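Local structure of 33 kDa chaperonin (Thermotoga maritima, 1VQ0) at residues Asn206-Ser209 against Ile210-Phe214; Lys196-Met199 against Ile200-Asn203; Ala153-Phe156 against Ala157-Gln161; Tyr16-Met19 against Phe20-Val24. The protein probably acts as a redox-regulated molecular chaperone that protects thermally unfolding and oxidatively damaged proteins from irreversible aggregation. All coordinates share one frame; numbering follows the deposited sequence.

How the interactions relate
Along the chain the order is interaction 4, then 3, 2 and 1, all within the Hsp33 family region. Interaction 4 is the hairpin turn between strands 13-19 and 24-30, at one end of two neighbouring strands of the large mixed sheet. Interactions 2 and 1 follow in sequence, on helix 194-205 and on the loop leading into helix 210-213, their centres about 17 Å apart. Interactions 2 and 4 touch: Phe20 packs on Lys196 and Ile200, which joins the hairpin turn to helix 194-205. Interaction 3, on helix 149-160, stays separate, with nearest atoms about 9 Å from interaction 4. Of the four, only interaction 3 takes part in the contact with the second subunit.

Interaction 1 (Asn206-Ser209 against Ile210-Phe214); sequences NLPS and ISKLF
Leu213 lays its branched end against Leu207, the CD2 methyl of Leu213 standing 3.8 Å from CD1 of Leu207, with the two side chains running at a slant to each other. The other methyl of Leu213, CD1, reaches the ring of Pro208 at its CD atom, 4.1 Å away, and there the side chains cross at about a right angle. What brings both methyls back over the incoming chain is the first torsion of Leu213, which holds CG anti to the backbone N (chi1 177°). Lys212 crosses Pro208 in the same perpendicular manner, its CD lying 3.9 Å from CB of Pro208; a bend at chi4 keeps NZ of Lys212 by the proline ring, 4.1 Å from CG of Pro208.

The backbone bonds come from the next residue, Ser209, which occupies the N-cap position of helix 210-213. Its carbonyl oxygen accepts a nearly straight bond from Leu213 N (2.8 Å, 174° at the hydrogen) and a weak one from Lys212 N. The OG of Ser209 is linked to Ser211 OG through water 1, which sits 2.5 Å from Ser211 OG but is only weakly bonded to Ser209 OG.

Beyond the turn, helix 219-227 covers the leucines through Val222, Arg225 and Ile226, while Phe183 of strand 176-187 meets Leu207 and Ile210. The contact is therefore divided by chemistry: apolar leucine packing faces the protein, the serines and their water lie on another side, and the first turn of the helix is bonded through Ser209 O, with no capping bond from the serine hydroxyl.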
loop_
_atom_site.group_PDB
_atom_site.type_symbol
_atom_site.label_atom_id
_atom_site.label_comp_id
_atom_site.label_asym_id
_atom_site.label_seq_id
_atom_site.Cartn_x
_atom_site.Cartn_y
_atom_site.Cartn_z
ATOM N N ASN A 206 -24.129 -11.100 -18.898
ATOM C CA ASN A 206 -25.507 -11.444 -19.146
ATOM C C ASN A 206 -26.294 -11.851 -17.915
ATOM O O ASN A 206 -27.510 -11.974 -17.988
ATOM C CB ASN A 206 -25.575 -12.594 -20.145
ATOM C CG ASN A 206 -25.588 -12.123 -21.599
ATOM O OD1 ASN A 206 -25.520 -10.931 -21.884
ATOM N ND2 ASN A 206 -25.674 -13.088 -22.532
ATOM N N LEU A 207 -25.614 -12.122 -16.801
ATOM C CA LEU A 207 -26.307 -12.646 -15.615
ATOM C C LEU A 207 -27.161 -11.557 -14.974
ATOM O O LEU A 207 -26.835 -10.369 -15.066
ATOM C CB LEU A 207 -25.318 -13.219 -14.583
ATOM C CG LEU A 207 -24.675 -14.584 -14.877
ATOM C CD1 LEU A 207 -23.650 -14.971 -13.801
ATOM C CD2 LEU A 207 -25.762 -15.685 -14.982
ATOM N N PRO A 208 -28.251 -11.956 -14.315
ATOM C CA PRO A 208 -28.941 -11.046 -13.405
ATOM C C PRO A 208 -28.090 -10.721 -12.197
ATOM O O PRO A 208 -27.140 -11.450 -11.857
ATOM C CB PRO A 208 -30.184 -11.819 -12.966
ATOM C CG PRO A 208 -30.274 -13.062 -13.847
ATOM C CD PRO A 208 -28.898 -13.285 -14.395
ATOM N N SER A 209 -28.432 -9.646 -11.515
ATOM C CA SER A 209 -27.749 -9.326 -10.258
ATOM C C SER A 209 -27.960 -10.490 -9.248
ATOM O O SER A 209 -28.864 -11.316 -9.404
ATOM C CB SER A 209 -28.253 -7.996 -9.677
ATOM O OG SER A 209 -29.518 -8.216 -9.083
ATOM N N ILE A 210 -27.119 -10.529 -8.227
ATOM C CA ILE A 210 -27.087 -11.679 -7.302
ATOM C C ILE A 210 -28.460 -11.897 -6.591
ATOM O O ILE A 210 -28.967 -13.038 -6.529
ATOM C CB ILE A 210 -25.906 -11.511 -6.265
ATOM C CG1 ILE A 210 -24.489 -11.702 -6.908
ATOM C CG2 ILE A 210 -26.131 -12.353 -5.012
ATOM C CD1 ILE A 210 -24.155 -13.014 -7.655
ATOM N N SER A 211 -29.037 -10.787 -6.105
ATOM C CA SER A 211 -30.354 -10.744 -5.404
ATOM C C SER A 211 -31.433 -11.451 -6.165
ATOM O O SER A 211 -32.233 -12.176 -5.586
ATOM C CB SER A 211 -30.814 -9.290 -5.167
ATOM O OG SER A 211 -29.772 -8.533 -4.541
ATOM N N LYS A 212 -31.428 -11.241 -7.468
ATOM C CA LYS A 212 -32.313 -11.959 -8.358
ATOM C C LYS A 212 -31.795 -13.401 -8.701
ATOM O O LYS A 212 -32.528 -14.376 -8.511
ATOM C CB LYS A 212 -32.573 -11.113 -9.605
ATOM C CG LYS A 212 -33.597 -11.714 -10.497
ATOM C CD LYS A 212 -33.767 -10.902 -11.780
ATOM C CE LYS A 212 -34.652 -11.637 -12.803
ATOM N NZ LYS A 212 -34.065 -11.473 -14.174
ATOM N N LEU A 213 -30.542 -13.520 -9.170
ATOM C CA LEU A 213 -29.972 -14.800 -9.641
ATOM C C LEU A 213 -29.997 -15.910 -8.549
ATOM O O LEU A 213 -30.303 -17.077 -8.806
ATOM C CB LEU A 213 -28.525 -14.554 -10.142
ATOM C CG LEU A 213 -27.668 -15.738 -10.630
ATOM C CD1 LEU A 213 -28.364 -16.435 -11.797
ATOM C CD2 LEU A 213 -26.273 -15.330 -11.015
ATOM N N PHE A 214 -29.654 -15.533 -7.327
ATOM C CA PHE A 214 -29.554 -16.511 -6.242
ATOM C C PHE A 214 -30.925 -17.003 -5.749
ATOM O O PHE A 214 -30.999 -18.067 -5.117
ATOM C CB PHE A 214 -28.698 -15.956 -5.092
ATOM C CG PHE A 214 -27.232 -16.116 -5.297
ATOM C CD1 PHE A 214 -26.680 -16.164 -6.583
ATOM C CD2 PHE A 214 -26.373 -16.233 -4.195
ATOM C CE1 PHE A 214 -25.283 -16.331 -6.777
ATOM C CE2 PHE A 214 -24.965 -16.372 -4.384
ATOM C CZ PHE A 214 -24.424 -16.423 -5.670
HETATM O O HOH W 1 -27.811 -8.038 -6.060
#

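Interaction 2 (Lys196-Met199 against Ile200-Asn203); sequences KVEM and IEKN
Lys196 meets Ile200 one helical turn on, through its carbonyl oxygen: Ile200 N donates to Lys196 O at 2.9 Å, and the CG1 of the isoleucine packs close beside that same oxygen. The lysine chain itself leads away from this segment pair, toward the hairpin turn. Val197 comes next, and its CG1 stands 3.9 Å from OE2 of Glu201, the two side chains lying next to each other and pointing the same way. In the backbone, Val197 O takes the amide hydrogen of Glu201, while CB and CG of the glutamate also rest near that oxygen. Glu198 O accepts a bond from Lys202 N. The carboxylate of Glu198 approaches that of Glu201 without contact, OE2 of Glu198 being 5.9 Å from OE1 of Glu201, and two like charges at this spacing would be expected to repel mildly.

Met199 does most of the side-chain work. Its CG is anti to the backbone N (chi1 -180°), and bends further along turn the thioether back on the helix, placing CE 3.8 Å from CG1 of Ile200 on a slanting course. CG of Met199 also lies 3.6 Å from ND2 of Asn203, whose amide nitrogen finds its hydrogen bond outside both segments, at the carbonyl oxygen of Ile226. The main chain closes the series with Asn203 N bonded to Met199 O at 2.8 Å.

Ile200 and Val197 face Val185 and Ile187 of strand 176-187. The four successive i to i+4 bonds mark a regular alpha-helix, here an amphipathic one laid against a strand of the main sheet.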
loop_
_atom_site.group_PDB
_atom_site.type_symbol
_atom_site.label_atom_id
_atom_site.label_comp_id
_atom_site.label_asym_id
_atom_site.label_seq_id
_atom_site.Cartn_x
_atom_site.Cartn_y
_atom_site.Cartn_z
ATOM N N LYS A 196 -12.254 -18.031 -24.895
ATOM C CA LYS A 196 -12.710 -18.376 -23.540
ATOM C C LYS A 196 -12.865 -17.083 -22.700
ATOM O O LYS A 196 -13.862 -16.927 -22.004
ATOM C CB LYS A 196 -11.782 -19.380 -22.824
ATOM C CG LYS A 196 -11.891 -20.825 -23.295
ATOM C CD LYS A 196 -13.354 -21.335 -23.249
ATOM C CE LYS A 196 -13.538 -22.724 -23.914
ATOM N NZ LYS A 196 -14.949 -22.944 -24.446
ATOM N N VAL A 197 -11.889 -16.175 -22.795
ATOM C CA VAL A 197 -11.934 -14.890 -22.078
ATOM C C VAL A 197 -13.243 -14.159 -22.441
ATOM O O VAL A 197 -14.025 -13.762 -21.559
ATOM C CB VAL A 197 -10.697 -14.003 -22.430
ATOM C CG1 VAL A 197 -10.862 -12.593 -21.953
ATOM C CG2 VAL A 197 -9.399 -14.609 -21.885
ATOM N N GLU A 198 -13.487 -14.059 -23.755
ATOM C CA GLU A 198 -14.648 -13.340 -24.320
ATOM C C GLU A 198 -15.989 -13.939 -23.917
ATOM O O GLU A 198 -16.928 -13.207 -23.606
ATOM C CB GLU A 198 -14.547 -13.268 -25.855
ATOM C CG GLU A 198 -13.946 -11.952 -26.329
ATOM C CD GLU A 198 -13.296 -12.010 -27.709
ATOM O OE1 GLU A 198 -13.762 -12.768 -28.612
ATOM O OE2 GLU A 198 -12.306 -11.266 -27.880
ATOM N N MET A 199 -16.060 -15.270 -23.952
ATOM C CA MET A 199 -17.265 -16.025 -23.586
ATOM C C MET A 199 -17.599 -15.910 -22.099
ATOM O O MET A 199 -18.758 -15.703 -21.732
ATOM C CB MET A 199 -17.058 -17.491 -23.943
ATOM C CG MET A 199 -18.227 -18.395 -23.622
ATOM S SD MET A 199 -17.673 -19.993 -23.094
ATOM C CE MET A 199 -17.000 -19.566 -21.554
ATOM N N ILE A 200 -16.582 -16.070 -21.255
ATOM C CA ILE A 200 -16.702 -15.836 -19.817
ATOM C C ILE A 200 -17.244 -14.425 -19.531
ATOM O O ILE A 200 -18.249 -14.272 -18.857
ATOM C CB ILE A 200 -15.330 -16.045 -19.123
ATOM C CG1 ILE A 200 -14.938 -17.522 -19.146
ATOM C CG2 ILE A 200 -15.374 -15.579 -17.697
ATOM C CD1 ILE A 200 -13.549 -17.773 -18.590
ATOM N N GLU A 201 -16.556 -13.415 -20.053
ATOM C CA GLU A 201 -16.982 -12.019 -19.970
ATOM C C GLU A 201 -18.449 -11.858 -20.361
ATOM O O GLU A 201 -19.227 -11.273 -19.624
ATOM C CB GLU A 201 -16.145 -11.147 -20.911
ATOM C CG GLU A 201 -14.927 -10.458 -20.304
ATOM C CD GLU A 201 -14.010 -9.785 -21.358
ATOM O OE1 GLU A 201 -14.391 -9.664 -22.563
ATOM O OE2 GLU A 201 -12.886 -9.387 -20.975
ATOM N N LYS A 202 -18.810 -12.376 -21.537
ATOM C CA LYS A 202 -20.174 -12.249 -22.068
ATOM C C LYS A 202 -21.217 -12.920 -21.193
ATOM O O LYS A 202 -22.276 -12.349 -20.941
ATOM C CB LYS A 202 -20.263 -12.813 -23.493
ATOM C CG LYS A 202 -21.607 -12.475 -24.193
ATOM C CD LYS A 202 -21.687 -12.943 -25.630
ATOM C CE LYS A 202 -23.058 -12.591 -26.251
ATOM N NZ LYS A 202 -23.176 -12.883 -27.742
ATOM N N ASN A 203 -20.908 -14.147 -20.767
ATOM C CA ASN A 203 -21.754 -14.928 -19.875
ATOM C C ASN A 203 -21.991 -14.249 -18.515
ATOM O O ASN A 203 -23.120 -14.203 -18.028
ATOM C CB ASN A 203 -21.163 -16.348 -19.675
ATOM C CG ASN A 203 -21.269 -17.220 -20.938
ATOM O OD1 ASN A 203 -21.908 -16.829 -21.903
ATOM N ND2 ASN A 203 -20.630 -18.399 -20.924
#

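Interaction 3 (Ala153-Phe156 against Ala157-Gln161); sequences AYYF and AVSEQ. With EDO (1,2-ethanediol), chain F.
Tyr155 and Glu160 are joined by a short hydrogen bond, the tyrosine OH donating to OE2 of Glu160 at 2.6 Å. The acceptor uses its anti lone pair, away from the other carboxylate oxygen, and the carboxylate plane stands 81° from the phenol ring. Glu160 also holds a 1,2-ethanediol molecule, probably from the crystallisation liquor: O2 of the diol donates to OE1 at 3.0 Å, whereas its O1 lies so close to OE2 that the modelled distance is doubtful. Trp72 and Arg25 bind the same diol. OG of Ser159 sits 3.4 Å from CD1 of Tyr155 and is hydrogen-bonded to Ser139 OG on strand 137-142, while Gln161 NE2 bonds to Glu160 O of the second subunit.

Main-chain bonds of alpha-helical spacing run from Ala157 N to Ala153 O, from Val158 N to Tyr154 O and from Ser159 N to Tyr155 O. The end of helix 149-160 then widens into a pi-type turn, the bond from Glu160 N to Phe156 O is weak, and Gln161 leaves the helix with positive phi (56°).

Over one face of the Tyr154 ring lies CG2 of Val158, a CH-pi contact with the methyl 4.0 Å from the ring centroid. Both residues also pack on Phe137 of the second subunit. Phe156 runs alongside Glu160, its CD1 3.7 Å from the carboxylate carbon CD.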
loop_
_atom_site.group_PDB
_atom_site.type_symbol
_atom_site.label_atom_id
_atom_site.label_comp_id
_atom_site.label_asym_id
_atom_site.label_seq_id
_atom_site.Cartn_x
_atom_site.Cartn_y
_atom_site.Cartn_z
ATOM N N ALA A 153 -12.389 -6.104 -7.975
ATOM C CA ALA A 153 -11.905 -6.587 -9.304
ATOM C C ALA A 153 -10.738 -5.759 -9.845
ATOM O O ALA A 153 -9.788 -6.299 -10.306
ATOM C CB ALA A 153 -13.051 -6.634 -10.322
ATOM N N TYR A 154 -10.805 -4.432 -9.694
ATOM C CA TYR A 154 -9.726 -3.543 -10.127
ATOM C C TYR A 154 -8.440 -3.686 -9.298
ATOM O O TYR A 154 -7.337 -3.659 -9.848
ATOM C CB TYR A 154 -10.217 -2.108 -10.139
ATOM C CG TYR A 154 -9.253 -1.046 -10.590
ATOM C CD1 TYR A 154 -8.884 -0.912 -11.914
ATOM C CD2 TYR A 154 -8.747 -0.145 -9.680
ATOM C CE1 TYR A 154 -7.975 0.069 -12.311
ATOM C CE2 TYR A 154 -7.889 0.828 -10.043
ATOM C CZ TYR A 154 -7.509 0.952 -11.332
ATOM O OH TYR A 154 -6.646 1.945 -11.598
ATOM N N TYR A 155 -8.575 -3.835 -7.996
ATOM C CA TYR A 155 -7.441 -4.189 -7.133
ATOM C C TYR A 155 -6.735 -5.438 -7.749
ATOM O O TYR A 155 -5.498 -5.434 -8.063
ATOM C CB TYR A 155 -7.871 -4.450 -5.679
ATOM C CG TYR A 155 -6.841 -5.255 -4.997
ATOM C CD1 TYR A 155 -5.707 -4.642 -4.439
ATOM C CD2 TYR A 155 -6.950 -6.667 -4.932
ATOM C CE1 TYR A 155 -4.682 -5.420 -3.843
ATOM C CE2 TYR A 155 -5.937 -7.453 -4.383
ATOM C CZ TYR A 155 -4.803 -6.846 -3.819
ATOM O OH TYR A 155 -3.781 -7.618 -3.298
ATOM N N PHE A 156 -7.523 -6.479 -8.003
ATOM C CA PHE A 156 -6.909 -7.719 -8.505
ATOM C C PHE A 156 -6.216 -7.507 -9.855
ATOM O O PHE A 156 -5.030 -7.859 -9.990
ATOM C CB PHE A 156 -7.893 -8.922 -8.491
ATOM C CG PHE A 156 -8.016 -9.567 -7.122
ATOM C CD1 PHE A 156 -7.020 -10.429 -6.663
ATOM C CD2 PHE A 156 -9.132 -9.319 -6.280
ATOM C CE1 PHE A 156 -7.124 -11.023 -5.373
ATOM C CE2 PHE A 156 -9.207 -9.903 -4.990
ATOM C CZ PHE A 156 -8.215 -10.735 -4.546
ATOM N N ALA A 157 -6.910 -6.891 -10.824
ATOM C CA ALA A 157 -6.318 -6.611 -12.134
ATOM C C ALA A 157 -4.990 -5.793 -12.029
ATOM O O ALA A 157 -3.975 -6.137 -12.634
ATOM C CB ALA A 157 -7.346 -5.911 -13.103
ATOM N N VAL A 158 -4.973 -4.770 -11.203
ATOM C CA VAL A 158 -3.844 -3.865 -11.191
ATOM C C VAL A 158 -2.764 -4.277 -10.199
ATOM O O VAL A 158 -1.634 -4.291 -10.604
ATOM C CB VAL A 158 -4.262 -2.404 -10.919
ATOM C CG1 VAL A 158 -3.010 -1.541 -10.640
ATOM C CG2 VAL A 158 -4.985 -1.825 -12.132
ATOM N N SER A 159 -3.071 -4.561 -8.917
ATOM C CA SER A 159 -2.014 -4.935 -7.990
ATOM C C SER A 159 -1.551 -6.380 -8.112
ATOM O O SER A 159 -0.397 -6.678 -7.878
ATOM C CB SER A 159 -2.381 -4.704 -6.532
ATOM O OG SER A 159 -3.157 -3.535 -6.379
ATOM N N GLU A 160 -2.444 -7.296 -8.398
ATOM C CA GLU A 160 -2.044 -8.706 -8.429
ATOM C C GLU A 160 -1.907 -9.259 -9.825
ATOM O O GLU A 160 -1.538 -10.424 -9.998
ATOM C CB GLU A 160 -3.049 -9.545 -7.648
ATOM C CG GLU A 160 -3.128 -9.204 -6.172
ATOM C CD GLU A 160 -3.565 -10.367 -5.312
ATOM O OE1 GLU A 160 -3.536 -11.514 -5.803
ATOM O OE2 GLU A 160 -3.924 -10.106 -4.134
ATOM N N GLN A 161 -2.246 -8.437 -10.807
ATOM C CA GLN A 161 -2.223 -8.818 -12.209
ATOM C C GLN A 161 -3.060 -10.047 -12.498
ATOM O O GLN A 161 -2.686 -10.893 -13.287
ATOM C CB GLN A 161 -0.788 -8.973 -12.688
ATOM C CG GLN A 161 -0.045 -7.627 -12.793
ATOM C CD GLN A 161 1.426 -7.828 -13.210
ATOM O OE1 GLN A 161 1.678 -8.358 -14.307
ATOM N NE2 GLN A 161 2.382 -7.452 -12.325
HETATM C C1 EDO F . -5.422 -12.799 -2.328
HETATM O O1 EDO F . -5.100 -11.472 -2.690
HETATM C C2 EDO F . -4.754 -13.927 -3.115
HETATM O O2 EDO F . -4.918 -13.855 -4.548
#

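Interaction 4 (Tyr16-Met19 against Phe20-Val24); sequences YGTM and FDHKV
Met19 and Val24 form an antiparallel hydrogen-bonded pair, Met19 N donating to Val24 O at 2.8 Å and Val24 N to Met19 O at 3.1 Å, across a type I' turn from Phe20 to Lys23. The motif is a beta-hairpin connecting strands 13-19 and 24-30 of the large sheet, with a classic beta bulge where Lys23 and Val24 both face Met19.

Met19 carries its CB over one face of the Phe20 ring, offset toward the rim: this CH-pi contact places CB 4.0 Å from the ring centroid and 16° off the normal. Its sulfur stays farther above the same ring, SD being 5.2 Å from the centroid in a longer Met-aromatic contact. Phe227 of helix 219-227 covers Met19 and Val24.

At the other side of the hairpin Thr18 crosses His22 at a slant, its hydroxyl placed between the backbone N and the carbonyl carbon (chi1 63°) and brought to the imidazole, OG1 standing 3.1 Å from CD2. Water 2 links the Thr18 hydroxyl to the His22 backbone, lying 2.8 Å from Thr18 OG1 and accepting the N-H of His22 at 2.9 Å from His22 N.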
loop_
_atom_site.group_PDB
_atom_site.type_symbol
_atom_site.label_atom_id
_atom_site.label_comp_id
_atom_site.label_asym_id
_atom_site.label_seq_id
_atom_site.Cartn_x
_atom_site.Cartn_y
_atom_site.Cartn_z
ATOM N N TYR A 16 -15.602 -23.922 -4.667
ATOM C CA TYR A 16 -14.478 -23.408 -5.434
ATOM C C TYR A 16 -13.698 -24.470 -6.232
ATOM O O TYR A 16 -13.742 -25.681 -5.947
ATOM C CB TYR A 16 -13.547 -22.556 -4.540
ATOM C CG TYR A 16 -12.944 -23.356 -3.402
ATOM C CD1 TYR A 16 -13.601 -23.470 -2.181
ATOM C CD2 TYR A 16 -11.719 -24.034 -3.568
ATOM C CE1 TYR A 16 -13.049 -24.214 -1.133
ATOM C CE2 TYR A 16 -11.158 -24.742 -2.524
ATOM C CZ TYR A 16 -11.841 -24.840 -1.310
ATOM O OH TYR A 16 -11.300 -25.579 -0.299
ATOM N N GLY A 17 -13.008 -23.991 -7.266
ATOM C CA GLY A 17 -12.319 -24.867 -8.227
ATOM C C GLY A 17 -11.693 -24.000 -9.295
ATOM O O GLY A 17 -11.585 -22.775 -9.144
ATOM N N THR A 18 -11.260 -24.659 -10.363
ATOM C CA THR A 18 -10.638 -24.051 -11.518
ATOM C C THR A 18 -11.245 -24.618 -12.780
ATOM O O THR A 18 -11.822 -25.743 -12.769
ATOM C CB THR A 18 -9.133 -24.373 -11.578
ATOM O OG1 THR A 18 -8.940 -25.794 -11.720
ATOM C CG2 THR A 18 -8.399 -23.914 -10.241
ATOM N N MET A 19 -11.063 -23.849 -13.866
ATOM C CA MET A 19 -11.475 -24.261 -15.198
ATOM C C MET A 19 -10.365 -24.033 -16.200
ATOM O O MET A 19 -9.456 -23.192 -15.981
ATOM C CB MET A 19 -12.731 -23.507 -15.649
ATOM C CG MET A 19 -14.044 -23.940 -15.001
ATOM S SD MET A 19 -14.691 -25.509 -15.583
ATOM C CE MET A 19 -14.202 -26.372 -14.328
ATOM N N PHE A 20 -10.448 -24.825 -17.276
ATOM C CA PHE A 20 -9.616 -24.692 -18.494
ATOM C C PHE A 20 -8.143 -24.837 -18.174
ATOM O O PHE A 20 -7.401 -23.862 -18.207
ATOM C CB PHE A 20 -9.898 -23.374 -19.220
ATOM C CG PHE A 20 -11.366 -23.104 -19.430
ATOM C CD1 PHE A 20 -12.195 -24.092 -19.952
ATOM C CD2 PHE A 20 -11.942 -21.897 -19.033
ATOM C CE1 PHE A 20 -13.543 -23.869 -20.137
ATOM C CE2 PHE A 20 -13.305 -21.666 -19.201
ATOM C CZ PHE A 20 -14.109 -22.663 -19.773
ATOM N N ASP A 21 -7.769 -26.080 -17.842
ATOM C CA ASP A 21 -6.411 -26.484 -17.438
ATOM C C ASP A 21 -5.839 -25.546 -16.420
ATOM O O ASP A 21 -4.710 -25.096 -16.582
ATOM C CB ASP A 21 -5.439 -26.581 -18.647
ATOM C CG ASP A 21 -5.920 -27.529 -19.715
ATOM O OD1 ASP A 21 -6.315 -28.666 -19.370
ATOM O OD2 ASP A 21 -5.931 -27.219 -20.935
ATOM N N HIS A 22 -6.645 -25.232 -15.399
ATOM C CA HIS A 22 -6.208 -24.434 -14.252
ATOM C C HIS A 22 -5.824 -22.995 -14.560
ATOM O O HIS A 22 -5.159 -22.353 -13.744
ATOM C CB HIS A 22 -5.043 -25.125 -13.514
ATOM C CG HIS A 22 -5.421 -26.435 -12.920
ATOM N ND1 HIS A 22 -5.210 -27.634 -13.576
ATOM C CD2 HIS A 22 -6.025 -26.744 -11.752
ATOM C CE1 HIS A 22 -5.668 -28.620 -12.834
ATOM N NE2 HIS A 22 -6.169 -28.108 -11.724
ATOM N N LYS A 23 -6.232 -22.475 -15.716
ATOM C CA LYS A 23 -5.944 -21.065 -16.077
ATOM C C LYS A 23 -6.931 -20.078 -15.479
ATOM O O LYS A 23 -6.647 -18.887 -15.414
ATOM C CB LYS A 23 -5.880 -20.923 -17.599
ATOM C CG LYS A 23 -4.768 -21.770 -18.174
ATOM C CD LYS A 23 -4.268 -21.292 -19.523
ATOM C CE LYS A 23 -3.333 -22.301 -20.131
ATOM N NZ LYS A 23 -3.374 -22.060 -21.614
ATOM N N VAL A 24 -8.102 -20.578 -15.063
ATOM C CA VAL A 24 -9.127 -19.768 -14.392
ATOM C C VAL A 24 -9.499 -20.458 -13.086
ATOM O O VAL A 24 -9.581 -21.671 -13.016
ATOM C CB VAL A 24 -10.430 -19.620 -15.241
ATOM C CG1 VAL A 24 -11.469 -18.626 -14.581
ATOM C CG2 VAL A 24 -10.130 -19.210 -16.689
HETATM O O HOH W 2 -9.040 -26.607 -14.412
#